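Local coordinates for apical membrane antigen 1 (Babesia divergens, PDB 4APM), which probably takes part in host-cell invasion as a surface antigen of the parasite's moving junction, at residues P221-I226 against S406-T411; S234-E239 against E370-S375; C335-A340 against V386-S391; L395-Y400 against Y413-E418; Y400-Y405 against E418-W423. All blocks are in the same frame, centred on the assembly; numbering follows the deposited sequence.

All five contacts gather round one mixed sheet that includes strands 225-231, 234-237, 335-339, 387-389, 400-406 and 410-416, away from the annotated calcium site. Contact 3 lies centrally: its centre is about 9 Å from that of contact 1, whose D224 and I226 pair with strand 335-339, and about 13 Å from that of contact 2, to which the C235-C335 disulfide ties it. Contacts 4 and 5 share Y400 and E418, with centres about 9 Å apart, and continue the structure toward the C-terminal end of the modelled chain. Contacts 2 and 5 do not touch; their nearest atoms are about 12 Å apart.

Contact 1 (P221-I226 against S406-T411); sequences PVKDAI and SESCGT
The type II beta turn from V222 to A225 meets the loop between strands 400-406 and 410-416, with K223 and D224 facing S406, E407 and S408. D224 carries the polar centre; with CG anti to the carbonyl carbon (chi1 -58°), its carboxylate is turned to the 406-408 loop. D224 OD2 accepts from S408 OG at 2.7 Å, the hydroxyl coming to the anti side of the carboxylate and 20° out of its plane, while S408 N adds a weak bond to the same OD2 at 3.2 Å. D224 OD1 is bound by G341 N, and S408 OG also pairs with F359 N, so both polar groups are tied into the fold beyond this contact. Beside them K223 crosses E407 at about a right angle, and K223 NZ reaches the anti lone pair of E407 OE1 at 2.7 Å in a salt bridge. S406 braces its own loop: its OG accepts from C409 N at 2.9 Å and donates to G410 O at 2.9 Å, an oxygen that S406 N also binds. C409 is in turn anchored by its disulfide to C361. The contact thus joins a type II turn, where the chain turns a corner between sheets or faces, to a hairpin loop held by an ST motif.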
# COMPACT_ATOMS: atom_id res chain seq x y z
N PRO A 221 1.23 0.70 7.89
CA PRO A 221 1.90 -0.45 8.47
C PRO A 221 1.26 -0.84 9.83
O PRO A 221 0.90 0.05 10.61
CB PRO A 221 3.34 0.07 8.68
CG PRO A 221 3.49 1.16 7.68
CD PRO A 221 2.15 1.82 7.65
N VAL A 222 1.07 -2.13 10.07
CA VAL A 222 0.66 -2.58 11.39
C VAL A 222 1.89 -2.99 12.21
O VAL A 222 2.65 -3.92 11.83
CB VAL A 222 -0.37 -3.72 11.31
CG1 VAL A 222 -0.90 -4.05 12.70
CG2 VAL A 222 -1.51 -3.33 10.37
N LYS A 223 2.11 -2.25 13.30
CA LYS A 223 3.28 -2.45 14.18
C LYS A 223 3.14 -3.77 14.90
O LYS A 223 2.03 -4.20 15.17
CB LYS A 223 3.39 -1.31 15.20
CG LYS A 223 4.65 -1.34 16.04
CD LYS A 223 4.86 -0.04 16.82
CE LYS A 223 3.58 0.44 17.48
NZ LYS A 223 3.83 1.55 18.45
N ASP A 224 4.27 -4.44 15.13
CA ASP A 224 4.33 -5.71 15.88
C ASP A 224 3.53 -6.84 15.24
O ASP A 224 2.98 -7.69 15.94
CB ASP A 224 3.88 -5.52 17.33
CG ASP A 224 4.71 -4.49 18.06
OD1 ASP A 224 5.96 -4.53 17.98
OD2 ASP A 224 4.12 -3.61 18.68
N ALA A 225 3.47 -6.84 13.91
CA ALA A 225 2.60 -7.79 13.17
C ALA A 225 3.32 -8.48 12.04
O ALA A 225 4.12 -7.86 11.32
CB ALA A 225 1.37 -7.07 12.64
N ILE A 226 2.98 -9.74 11.87
CA ILE A 226 3.39 -10.54 10.74
C ILE A 226 2.10 -11.01 10.06
O ILE A 226 1.16 -11.43 10.75
CB ILE A 226 4.14 -11.80 11.19
CG1 ILE A 226 5.44 -11.44 11.90
CG2 ILE A 226 4.36 -12.76 10.02
CD1 ILE A 226 6.05 -12.62 12.63
N SER A 406 5.47 -5.75 23.87
CA SER A 406 5.19 -5.09 22.58
C SER A 406 4.67 -3.68 22.81
O SER A 406 3.83 -3.48 23.69
CB SER A 406 4.15 -5.89 21.79
OG SER A 406 2.84 -5.51 22.17
N GLU A 407 5.11 -2.72 22.00
CA GLU A 407 4.57 -1.36 22.06
C GLU A 407 3.06 -1.29 21.86
O GLU A 407 2.42 -0.35 22.31
CB GLU A 407 5.23 -0.47 21.00
CG GLU A 407 6.53 0.18 21.43
CD GLU A 407 7.10 1.10 20.36
OE1 GLU A 407 6.35 1.48 19.43
OE2 GLU A 407 8.30 1.46 20.43
N SER A 408 2.50 -2.24 21.10
CA SER A 408 1.11 -2.12 20.65
C SER A 408 0.23 -2.55 21.80
O SER A 408 -0.81 -1.94 22.08
CB SER A 408 0.84 -3.03 19.44
OG SER A 408 1.60 -2.66 18.31
N CYS A 409 0.61 -3.66 22.43
CA CYS A 409 -0.26 -4.31 23.37
C CYS A 409 0.41 -4.57 24.72
O CYS A 409 -0.10 -5.34 25.53
CB CYS A 409 -0.79 -5.59 22.76
SG CYS A 409 -1.63 -5.30 21.17
N GLY A 410 1.54 -3.91 24.98
CA GLY A 410 2.39 -4.31 26.11
C GLY A 410 2.71 -5.80 26.03
O GLY A 410 3.06 -6.31 24.95
N THR A 411 2.54 -6.51 27.15
CA THR A 411 3.09 -7.85 27.31
C THR A 411 2.29 -8.90 26.55
O THR A 411 1.05 -8.93 26.60
CB THR A 411 3.14 -8.29 28.81
OG1 THR A 411 3.71 -7.24 29.59
CG2 THR A 411 3.99 -9.55 29.00
O HOH W 1 7.12 -3.36 19.82

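Contact 2 (S234-E239 against E370-S375); sequences SCVAIE and EPRPRS
P371 lies against A237 and E239, its ring set where strand 234-237 gives way to loop. CD of P371 touches A237 CB at 4.0 Å, CB of P371 approaches E239 CA at 3.7 Å, and CG of P371 lies near I238 O, so three corners of one ring follow three successive residues. The backbone takes part as well: P371 CA points its hydrogen at A237 O, a CA-H...O contact of 3.4 Å with 152° at the hydrogen. Toward the strand, V236 and R372 cross at about a right angle, V236 CG1 meeting R372 CG at 3.9 Å. That methyl stands anti to the backbone N and approaches the guanidinium obliquely. The charged end of R372 is held by a salt bridge from NH1 to E385 and by a cation-pi contact with Y368. Toward the loop, E239 slants across P373. CG of E239 lies between its backbone N and carbonyl carbon (chi1 61°). Beyond CG the chain is extended, and E239 OE1 ends 3.1 Å from P373 CB. The 370-375 loop, which follows strand 367-368, passes the end of strand 234-237 at an angle, the touching parts 57° apart. That strand is flanked in the sheet by 225-231 and 367-368, while R327 of strand 325-329 binds I238 O and touches P371.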
# COMPACT_ATOMS: atom_id res chain seq x y z
N SER A 234 -5.23 -21.73 14.07
CA SER A 234 -4.18 -20.77 14.38
C SER A 234 -3.96 -19.83 13.19
O SER A 234 -4.43 -20.08 12.08
CB SER A 234 -2.89 -21.51 14.71
OG SER A 234 -2.98 -22.13 15.97
N CYS A 235 -3.23 -18.75 13.43
CA CYS A 235 -2.78 -17.90 12.35
C CYS A 235 -1.34 -18.27 12.01
O CYS A 235 -0.45 -18.23 12.87
CB CYS A 235 -2.90 -16.42 12.74
SG CYS A 235 -2.43 -15.26 11.42
N VAL A 236 -1.12 -18.71 10.76
CA VAL A 236 0.22 -19.14 10.32
C VAL A 236 0.87 -18.10 9.38
O VAL A 236 0.28 -17.69 8.39
CB VAL A 236 0.17 -20.53 9.63
CG1 VAL A 236 1.57 -20.98 9.21
CG2 VAL A 236 -0.47 -21.58 10.53
N ALA A 237 2.10 -17.68 9.71
CA ALA A 237 2.87 -16.77 8.88
C ALA A 237 2.90 -17.23 7.43
O ALA A 237 3.14 -18.42 7.15
CB ALA A 237 4.29 -16.64 9.43
N ILE A 238 2.68 -16.29 6.51
CA ILE A 238 2.69 -16.57 5.07
C ILE A 238 4.13 -16.64 4.55
O ILE A 238 4.95 -15.76 4.86
CB ILE A 238 1.89 -15.51 4.28
CG1 ILE A 238 0.41 -15.73 4.46
CG2 ILE A 238 2.22 -15.54 2.80
CD1 ILE A 238 -0.42 -14.50 4.17
N GLU A 239 4.42 -17.65 3.73
CA GLU A 239 5.77 -17.85 3.18
C GLU A 239 6.15 -16.73 2.22
O GLU A 239 5.30 -16.15 1.54
CB GLU A 239 5.87 -19.20 2.46
CG GLU A 239 4.90 -19.31 1.30
CD GLU A 239 5.19 -20.50 0.40
OE1 GLU A 239 6.16 -21.26 0.67
OE2 GLU A 239 4.44 -20.67 -0.59
N GLU A 370 6.91 -18.30 12.13
CA GLU A 370 7.65 -18.80 10.97
C GLU A 370 6.70 -19.44 9.98
O GLU A 370 5.82 -20.20 10.36
CB GLU A 370 8.71 -19.84 11.38
CG GLU A 370 10.04 -19.28 11.84
CD GLU A 370 10.85 -18.65 10.72
OE1 GLU A 370 11.11 -19.34 9.71
OE2 GLU A 370 11.22 -17.46 10.86
N PRO A 371 6.90 -19.16 8.68
CA PRO A 371 6.21 -19.85 7.60
C PRO A 371 6.38 -21.36 7.64
O PRO A 371 7.20 -21.88 8.40
CB PRO A 371 6.91 -19.30 6.35
CG PRO A 371 7.36 -17.94 6.75
CD PRO A 371 7.78 -18.09 8.19
N ARG A 372 5.65 -22.07 6.79
CA ARG A 372 5.99 -23.46 6.51
C ARG A 372 6.04 -23.70 4.99
O ARG A 372 5.09 -24.25 4.41
CB ARG A 372 4.99 -24.40 7.19
CG ARG A 372 4.23 -23.77 8.35
CD ARG A 372 4.15 -24.73 9.52
NE ARG A 372 2.82 -24.75 10.11
CZ ARG A 372 2.49 -25.48 11.17
NH1 ARG A 372 3.40 -26.25 11.76
NH2 ARG A 372 1.25 -25.45 11.65
N PRO A 373 7.13 -23.26 4.33
CA PRO A 373 7.20 -23.45 2.88
C PRO A 373 7.50 -24.90 2.52
O PRO A 373 8.01 -25.66 3.36
CB PRO A 373 8.37 -22.53 2.46
CG PRO A 373 9.15 -22.25 3.71
CD PRO A 373 8.41 -22.81 4.90
N ARG A 374 7.15 -25.30 1.30
CA ARG A 374 7.68 -26.52 0.70
C ARG A 374 9.19 -26.64 0.98
O ARG A 374 9.94 -25.68 0.76
CB ARG A 374 7.42 -26.53 -0.81
CG ARG A 374 5.94 -26.55 -1.19
CD ARG A 374 5.64 -25.66 -2.39
NE ARG A 374 4.25 -25.78 -2.81
CZ ARG A 374 3.77 -26.80 -3.53
NH1 ARG A 374 4.57 -27.78 -3.92
NH2 ARG A 374 2.48 -26.83 -3.85
N SER A 375 9.63 -27.78 1.49
CA SER A 375 11.07 -28.00 1.74
C SER A 375 11.51 -29.47 1.86
O SER A 375 10.80 -30.31 2.41
CB SER A 375 11.52 -27.25 2.99
OG SER A 375 12.91 -27.00 2.94

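Contact 3 (C335-A340 against V386-S391)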
# COMPACT_ATOMS: atom_id res chain seq x y z
N CYS A 335 -5.16 -13.03 8.45
CA CYS A 335 -4.93 -12.80 9.89
C CYS A 335 -3.51 -12.29 10.15
O CYS A 335 -2.66 -12.27 9.25
CB CYS A 335 -5.14 -14.10 10.65
SG CYS A 335 -4.00 -15.38 10.07
N LEU A 336 -3.27 -11.89 11.40
CA LEU A 336 -1.96 -11.39 11.81
C LEU A 336 -1.43 -12.25 12.98
O LEU A 336 -2.22 -12.81 13.73
CB LEU A 336 -2.05 -9.92 12.23
CG LEU A 336 -2.61 -8.88 11.24
CD1 LEU A 336 -2.58 -7.49 11.86
CD2 LEU A 336 -1.86 -8.88 9.92
N ILE A 337 -0.11 -12.38 13.08
CA ILE A 337 0.57 -12.98 14.21
C ILE A 337 1.29 -11.84 14.95
O ILE A 337 1.92 -10.99 14.32
CB ILE A 337 1.65 -13.96 13.70
CG1 ILE A 337 1.02 -15.13 12.98
CG2 ILE A 337 2.59 -14.39 14.82
CD1 ILE A 337 1.06 -14.99 11.47
N ILE A 338 1.17 -11.78 16.28
CA ILE A 338 1.89 -10.73 16.98
C ILE A 338 3.37 -11.09 17.14
O ILE A 338 3.72 -12.27 17.31
CB ILE A 338 1.23 -10.28 18.32
CG1 ILE A 338 1.88 -8.98 18.80
CG2 ILE A 338 1.36 -11.35 19.40
CD1 ILE A 338 1.56 -8.62 20.24
N ASP A 339 4.22 -10.10 16.97
CA ASP A 339 5.66 -10.29 17.05
C ASP A 339 6.35 -8.92 17.13
O ASP A 339 6.29 -8.15 16.19
CB ASP A 339 6.17 -11.08 15.84
CG ASP A 339 7.66 -11.32 15.89
OD1 ASP A 339 8.13 -11.98 16.85
OD2 ASP A 339 8.38 -10.81 15.00
N ALA A 340 6.95 -8.62 18.28
CA ALA A 340 7.57 -7.31 18.52
C ALA A 340 8.62 -6.98 17.49
O ALA A 340 9.46 -7.82 17.17
CB ALA A 340 8.18 -7.26 19.92
N VAL A 386 8.04 -21.84 17.21
CA VAL A 386 7.56 -20.75 18.04
C VAL A 386 6.13 -20.29 17.70
O VAL A 386 5.81 -20.01 16.54
CB VAL A 386 8.53 -19.57 17.95
CG1 VAL A 386 8.09 -18.44 18.86
CG2 VAL A 386 9.94 -20.04 18.28
N THR A 387 5.28 -20.27 18.72
CA THR A 387 3.94 -19.67 18.62
C THR A 387 3.88 -18.41 19.47
O THR A 387 4.67 -18.26 20.41
CB THR A 387 2.85 -20.64 19.07
OG1 THR A 387 3.29 -21.35 20.24
CG2 THR A 387 2.53 -21.63 17.98
N THR A 388 3.02 -17.46 19.09
CA THR A 388 2.75 -16.28 19.94
C THR A 388 1.25 -16.07 20.11
O THR A 388 0.44 -16.61 19.35
CB THR A 388 3.36 -14.97 19.39
OG1 THR A 388 2.67 -14.56 18.20
CG2 THR A 388 4.85 -15.08 19.10
N ALA A 389 0.89 -15.26 21.11
CA ALA A 389 -0.52 -14.97 21.41
C ALA A 389 -0.60 -13.82 22.42
O ALA A 389 0.33 -13.58 23.17
CB ALA A 389 -1.22 -16.21 21.95
N LEU A 390 -1.70 -13.07 22.38
CA LEU A 390 -1.92 -11.93 23.28
C LEU A 390 -2.37 -12.35 24.70
O LEU A 390 -2.41 -11.54 25.61
CB LEU A 390 -2.98 -11.00 22.69
CG LEU A 390 -2.60 -9.66 22.07
CD1 LEU A 390 -1.10 -9.45 21.99
CD2 LEU A 390 -3.26 -9.52 20.71
N SER A 391 -2.76 -13.62 24.84
CA SER A 391 -3.17 -14.19 26.13
C SER A 391 -2.55 -15.57 26.34
O SER A 391 -2.32 -16.32 25.38
CB SER A 391 -4.69 -14.31 26.19
OG SER A 391 -5.11 -15.48 25.52
O HOH W 2 -0.38 -14.11 17.46
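Strands 335-339 and 387-389 run almost perpendicular, their axes 94° apart and 6.3 Å at closest approach, with I338 and T388 at the crossing. Both belong to the same mixed beta sheet, in a protein of the PAN clan, but they are not neighbours in it; the contact is made by a side-chain-to-backbone bond, a bridging water and side-chain packing. T388 OG1 donates to I338 O at 2.7 Å, arriving in the carbonyl plane on a lone pair, with 138° at the oxygen. The hydroxyl is placed there by the first torsion of T388, which sets OG1 between the backbone N and the carbonyl carbon (chi1 70°). A water donates to the same OG1 at 3.2 Å and accepts from I338 N at 3.0 Å; the threonine thereby addresses both backbone polar atoms of I338, one directly and one through the water. I337 CG2 lies against the hydroxyl at 3.4 Å. Y412 of strand 410-416 packs on both I338 and L390, and the disulfide of C335 with C235 fixes the start of strand 335-339. I338 and L390 cross at about a right angle, and I338 CG2 approaches T388 OG1 at 3.7 Å.

Contact 4 (L395-Y400 against Y413-E418); sequences LKCSKY and YYCSEE
Y400 and S416 form an antiparallel hydrogen-bonded pair. Y400 N donates to S416 O at 3.0 Å, and S416 N returns a bond to Y400 O at 2.9 Å. C415 CA also directs its hydrogen at Y400 O, a CA-H...O contact of 3.3 Å. Beside this pair the C397-C415 disulfide joins the 395-400 loop to strand 410-416, its SG atoms 2.1 Å apart. Both sulfurs stand anti to their backbone N (chi1 -175° in C397, -170° in C415), and the bridge has a right-handed turn (chi3 70°). The Y400 ring lies beside the backbone of E417 and E418, with S416 O in plane at its edge, E417 O 3.2 Å from Y400 CE1 and E418 O 3.3 Å from Y400 CG. S416 OG meanwhile accepts from E418 N, an ST turn that bends the chain just after the strand. Past the disulfide K399 and E417 lie side by side, pointing the same way, with K399 CD against E417 CG at 3.7 Å. Their charges are opposite, but NZ and OE2 stay beyond salt-bridge reach. At the other end L395 crosses Y413, CD2 of L395 resting on Y413 CB at 3.8 Å, while T387 and A389 of strand 387-389 also pack on L395. The whole is the open end of the 400-406/410-416 beta hairpin, braced by a disulfide.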
# COMPACT_ATOMS: atom_id res chain seq x y z
N LEU A 395 -2.60 -18.91 23.72
CA LEU A 395 -1.33 -19.51 23.30
C LEU A 395 -1.33 -21.04 23.33
O LEU A 395 -1.51 -21.64 24.39
CB LEU A 395 -0.19 -18.98 24.17
CG LEU A 395 1.18 -19.57 23.86
CD1 LEU A 395 1.65 -19.14 22.47
CD2 LEU A 395 2.17 -19.11 24.93
N LYS A 396 -1.11 -21.66 22.18
CA LYS A 396 -0.82 -23.09 22.12
C LYS A 396 0.67 -23.30 22.34
O LYS A 396 1.50 -22.72 21.63
CB LYS A 396 -1.30 -23.68 20.79
CG LYS A 396 -2.77 -23.36 20.51
CD LYS A 396 -3.38 -24.14 19.35
CE LYS A 396 -4.84 -23.72 19.16
NZ LYS A 396 -5.73 -24.80 18.63
N CYS A 397 1.01 -24.05 23.39
CA CYS A 397 2.41 -24.25 23.78
C CYS A 397 2.65 -25.65 24.35
O CYS A 397 1.85 -26.17 25.12
CB CYS A 397 2.85 -23.18 24.80
SG CYS A 397 4.61 -23.25 25.26
N SER A 398 3.78 -26.23 23.97
CA SER A 398 4.10 -27.58 24.38
C SER A 398 5.43 -27.58 25.11
O SER A 398 6.06 -28.63 25.25
CB SER A 398 4.18 -28.48 23.15
OG SER A 398 5.41 -28.27 22.47
N LYS A 399 5.89 -26.40 25.51
CA LYS A 399 7.15 -26.26 26.24
C LYS A 399 7.03 -25.13 27.23
O LYS A 399 6.09 -25.10 28.00
CB LYS A 399 8.34 -26.05 25.29
CG LYS A 399 8.43 -27.10 24.18
CD LYS A 399 9.78 -27.81 24.17
CE LYS A 399 9.62 -29.25 23.71
NZ LYS A 399 10.93 -29.94 23.57
N TYR A 400 7.96 -24.18 27.18
CA TYR A 400 7.95 -23.06 28.11
C TYR A 400 7.20 -21.85 27.56
O TYR A 400 7.28 -21.55 26.38
CB TYR A 400 9.37 -22.68 28.49
CG TYR A 400 10.17 -23.88 28.93
CD1 TYR A 400 10.80 -24.70 28.00
CD2 TYR A 400 10.23 -24.24 30.27
CE1 TYR A 400 11.52 -25.81 28.40
CE2 TYR A 400 10.95 -25.36 30.68
CZ TYR A 400 11.59 -26.13 29.73
OH TYR A 400 12.32 -27.22 30.13
N TYR A 413 2.73 -13.32 24.97
CA TYR A 413 3.31 -14.62 25.31
C TYR A 413 3.80 -15.38 24.09
O TYR A 413 3.15 -15.35 23.03
CB TYR A 413 2.28 -15.47 26.06
CG TYR A 413 1.66 -14.70 27.19
CD1 TYR A 413 2.33 -14.58 28.41
CD2 TYR A 413 0.47 -14.00 27.01
CE1 TYR A 413 1.79 -13.83 29.44
CE2 TYR A 413 -0.07 -13.24 28.03
CZ TYR A 413 0.60 -13.17 29.24
OH TYR A 413 0.07 -12.43 30.26
N TYR A 414 4.91 -16.08 24.27
CA TYR A 414 5.40 -17.00 23.26
C TYR A 414 5.89 -18.34 23.83
O TYR A 414 6.20 -18.46 25.01
CB TYR A 414 6.46 -16.34 22.37
CG TYR A 414 7.80 -16.07 23.03
CD1 TYR A 414 8.03 -14.90 23.75
CD2 TYR A 414 8.88 -16.93 22.81
CE1 TYR A 414 9.28 -14.63 24.29
CE2 TYR A 414 10.13 -16.67 23.37
CZ TYR A 414 10.32 -15.51 24.10
OH TYR A 414 11.57 -15.25 24.62
N CYS A 415 5.93 -19.35 22.96
CA CYS A 415 6.32 -20.69 23.35
C CYS A 415 7.72 -21.04 22.88
O CYS A 415 7.97 -21.14 21.67
CB CYS A 415 5.35 -21.70 22.78
SG CYS A 415 5.62 -23.34 23.47
N SER A 416 8.61 -21.28 23.83
CA SER A 416 10.03 -21.46 23.55
C SER A 416 10.55 -22.77 24.16
O SER A 416 9.92 -23.34 25.06
CB SER A 416 10.79 -20.26 24.09
OG SER A 416 12.18 -20.48 24.03
N GLU A 417 11.68 -23.26 23.64
CA GLU A 417 12.33 -24.47 24.19
C GLU A 417 13.26 -24.14 25.37
O GLU A 417 13.64 -25.03 26.14
CB GLU A 417 13.15 -25.18 23.11
CG GLU A 417 12.37 -26.06 22.15
CD GLU A 417 13.22 -26.51 20.96
OE1 GLU A 417 14.19 -25.79 20.59
OE2 GLU A 417 12.92 -27.57 20.38
N GLU A 418 13.67 -22.87 25.47
CA GLU A 418 14.51 -22.41 26.58
C GLU A 418 13.65 -22.23 27.84
O GLU A 418 12.46 -21.88 27.76
CB GLU A 418 15.23 -21.11 26.18
CG GLU A 418 15.86 -20.32 27.33
CD GLU A 418 17.26 -20.80 27.70
OE1 GLU A 418 17.49 -22.03 27.71
OE2 GLU A 418 18.11 -19.95 28.02

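Contact 5 (Y400-Y405 against E418-W423); sequences YVHEKY and EKPSSW. With ACT (acetate ion), chain D.
H402 NE2 donates to E418 O at 2.9 Å, the one hydrogen bond between the two segments. The acceptor lies close to the plane of the imidazole, 10° out of it, whereas NE2 stands 40° above the carbonyl plane of E418. P420 CG sits over one face of the imidazole, displaced toward its rim, and Y414 stacks with the same ring. Around Y400 the second segment wraps from several directions. K419 CA makes a CH-pi contact over one face, 4.0 Å from the ring centroid, and the K419 side chain then runs beside the tyrosine in the same direction, bringing its CG to 3.4 Å from Y400 CZ. P420 CD approaches Y400 CD2 at 3.8 Å. W423 completes the set in an offset edge-to-face pair: the edge of Y400 turns to the indole, with the six-membered rings 5.3 Å apart between centroids and their planes at 72°. P420 CD also lies over the centre of the indole, so the proline touches H402, Y400 and W423. W423, the last modelled residue, touches a crystal neighbour as well. Farther along, K404 NZ binds an acetate, probably from the crystallisation liquor. Strand 400-406, an outermost strand of the mixed sheet, pairs with 410-416, and the 418-423 tail, which follows 410-416, packs on Y400, V401 and H402 at the start of strand 400-406.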
# COMPACT_ATOMS: atom_id res chain seq x y z
N TYR A 400 7.96 -24.18 27.18
CA TYR A 400 7.95 -23.06 28.11
C TYR A 400 7.20 -21.85 27.56
O TYR A 400 7.28 -21.55 26.38
CB TYR A 400 9.37 -22.68 28.49
CG TYR A 400 10.17 -23.88 28.93
CD1 TYR A 400 10.80 -24.70 28.00
CD2 TYR A 400 10.23 -24.24 30.27
CE1 TYR A 400 11.52 -25.81 28.40
CE2 TYR A 400 10.95 -25.36 30.68
CZ TYR A 400 11.59 -26.13 29.73
OH TYR A 400 12.32 -27.22 30.13
N VAL A 401 6.44 -21.18 28.42
CA VAL A 401 5.79 -19.93 28.06
C VAL A 401 6.64 -18.77 28.55
O VAL A 401 7.12 -18.79 29.68
CB VAL A 401 4.38 -19.81 28.66
CG1 VAL A 401 3.78 -18.45 28.30
CG2 VAL A 401 3.49 -20.93 28.16
N HIS A 402 6.91 -17.82 27.66
CA HIS A 402 7.64 -16.62 28.04
C HIS A 402 6.76 -15.43 27.86
O HIS A 402 5.68 -15.51 27.28
CB HIS A 402 8.89 -16.43 27.17
CG HIS A 402 9.88 -17.56 27.27
ND1 HIS A 402 11.16 -17.37 27.66
CD2 HIS A 402 9.75 -18.93 27.00
CE1 HIS A 402 11.80 -18.55 27.66
NE2 HIS A 402 10.94 -19.50 27.23
N GLU A 403 7.24 -14.29 28.34
CA GLU A 403 6.55 -13.03 28.16
C GLU A 403 7.47 -12.08 27.43
O GLU A 403 8.67 -12.06 27.68
CB GLU A 403 6.14 -12.45 29.51
CG GLU A 403 4.85 -13.05 30.03
CD GLU A 403 4.74 -12.98 31.54
OE1 GLU A 403 4.89 -11.87 32.10
OE2 GLU A 403 4.48 -14.04 32.16
N LYS A 404 6.90 -11.34 26.49
CA LYS A 404 7.65 -10.34 25.76
C LYS A 404 6.85 -9.05 25.74
O LYS A 404 5.62 -9.08 25.74
CB LYS A 404 7.95 -10.83 24.33
CG LYS A 404 8.84 -9.89 23.54
CD LYS A 404 9.97 -10.64 22.87
CE LYS A 404 10.76 -9.70 21.96
NZ LYS A 404 11.54 -10.41 20.91
N TYR A 405 7.56 -7.93 25.75
CA TYR A 405 6.93 -6.63 25.60
C TYR A 405 6.65 -6.32 24.14
O TYR A 405 7.51 -6.54 23.30
CB TYR A 405 7.84 -5.55 26.16
CG TYR A 405 7.27 -4.16 26.03
CD1 TYR A 405 6.28 -3.70 26.91
CD2 TYR A 405 7.70 -3.31 25.02
CE1 TYR A 405 5.74 -2.43 26.77
CE2 TYR A 405 7.18 -2.03 24.89
CZ TYR A 405 6.20 -1.60 25.76
OH TYR A 405 5.69 -0.32 25.61
N GLU A 418 13.67 -22.87 25.47
CA GLU A 418 14.51 -22.41 26.58
C GLU A 418 13.65 -22.23 27.84
O GLU A 418 12.46 -21.88 27.76
CB GLU A 418 15.23 -21.11 26.18
CG GLU A 418 15.86 -20.32 27.33
CD GLU A 418 17.26 -20.80 27.70
OE1 GLU A 418 17.49 -22.03 27.71
OE2 GLU A 418 18.11 -19.95 28.02
N LYS A 419 14.22 -22.52 29.00
CA LYS A 419 13.57 -22.21 30.28
C LYS A 419 13.72 -20.72 30.59
O LYS A 419 14.80 -20.16 30.44
CB LYS A 419 14.18 -23.03 31.42
CG LYS A 419 14.20 -24.53 31.17
CD LYS A 419 15.12 -25.23 32.16
CE LYS A 419 15.67 -26.52 31.58
NZ LYS A 419 15.55 -27.64 32.55
N PRO A 420 12.62 -20.09 31.06
CA PRO A 420 12.69 -18.69 31.48
C PRO A 420 13.85 -18.46 32.45
O PRO A 420 14.16 -19.33 33.25
CB PRO A 420 11.35 -18.49 32.19
CG PRO A 420 10.43 -19.49 31.57
CD PRO A 420 11.28 -20.68 31.24
N SER A 421 14.49 -17.30 32.34
CA SER A 421 15.59 -16.94 33.23
C SER A 421 15.07 -16.54 34.60
O SER A 421 15.83 -16.42 35.56
CB SER A 421 16.40 -15.78 32.63
OG SER A 421 15.59 -14.63 32.50
N SER A 422 13.76 -16.30 34.69
CA SER A 422 13.10 -16.13 35.98
C SER A 422 13.25 -17.40 36.81
O SER A 422 13.62 -17.34 37.98
CB SER A 422 11.62 -15.79 35.78
OG SER A 422 10.95 -16.80 35.05
N TRP A 423 12.97 -18.55 36.20
CA TRP A 423 13.26 -19.84 36.82
C TRP A 423 14.68 -19.91 37.28
O TRP A 423 15.07 -20.82 38.01
CB TRP A 423 12.98 -20.98 35.83
CG TRP A 423 11.55 -21.02 35.35
CD1 TRP A 423 10.63 -19.98 35.33
CD2 TRP A 423 10.84 -22.17 34.77
NE1 TRP A 423 9.43 -20.40 34.82
CE2 TRP A 423 9.49 -21.70 34.45
CE3 TRP A 423 11.18 -23.49 34.48
CZ2 TRP A 423 8.54 -22.52 33.89
CZ3 TRP A 423 10.21 -24.31 33.90
CH2 TRP A 423 8.92 -23.84 33.63
C ACT D . 9.88 -13.62 19.64
O ACT D . 10.22 -14.82 19.61
OXT ACT D . 10.74 -12.72 19.75
CH3 ACT D . 8.43 -13.25 19.56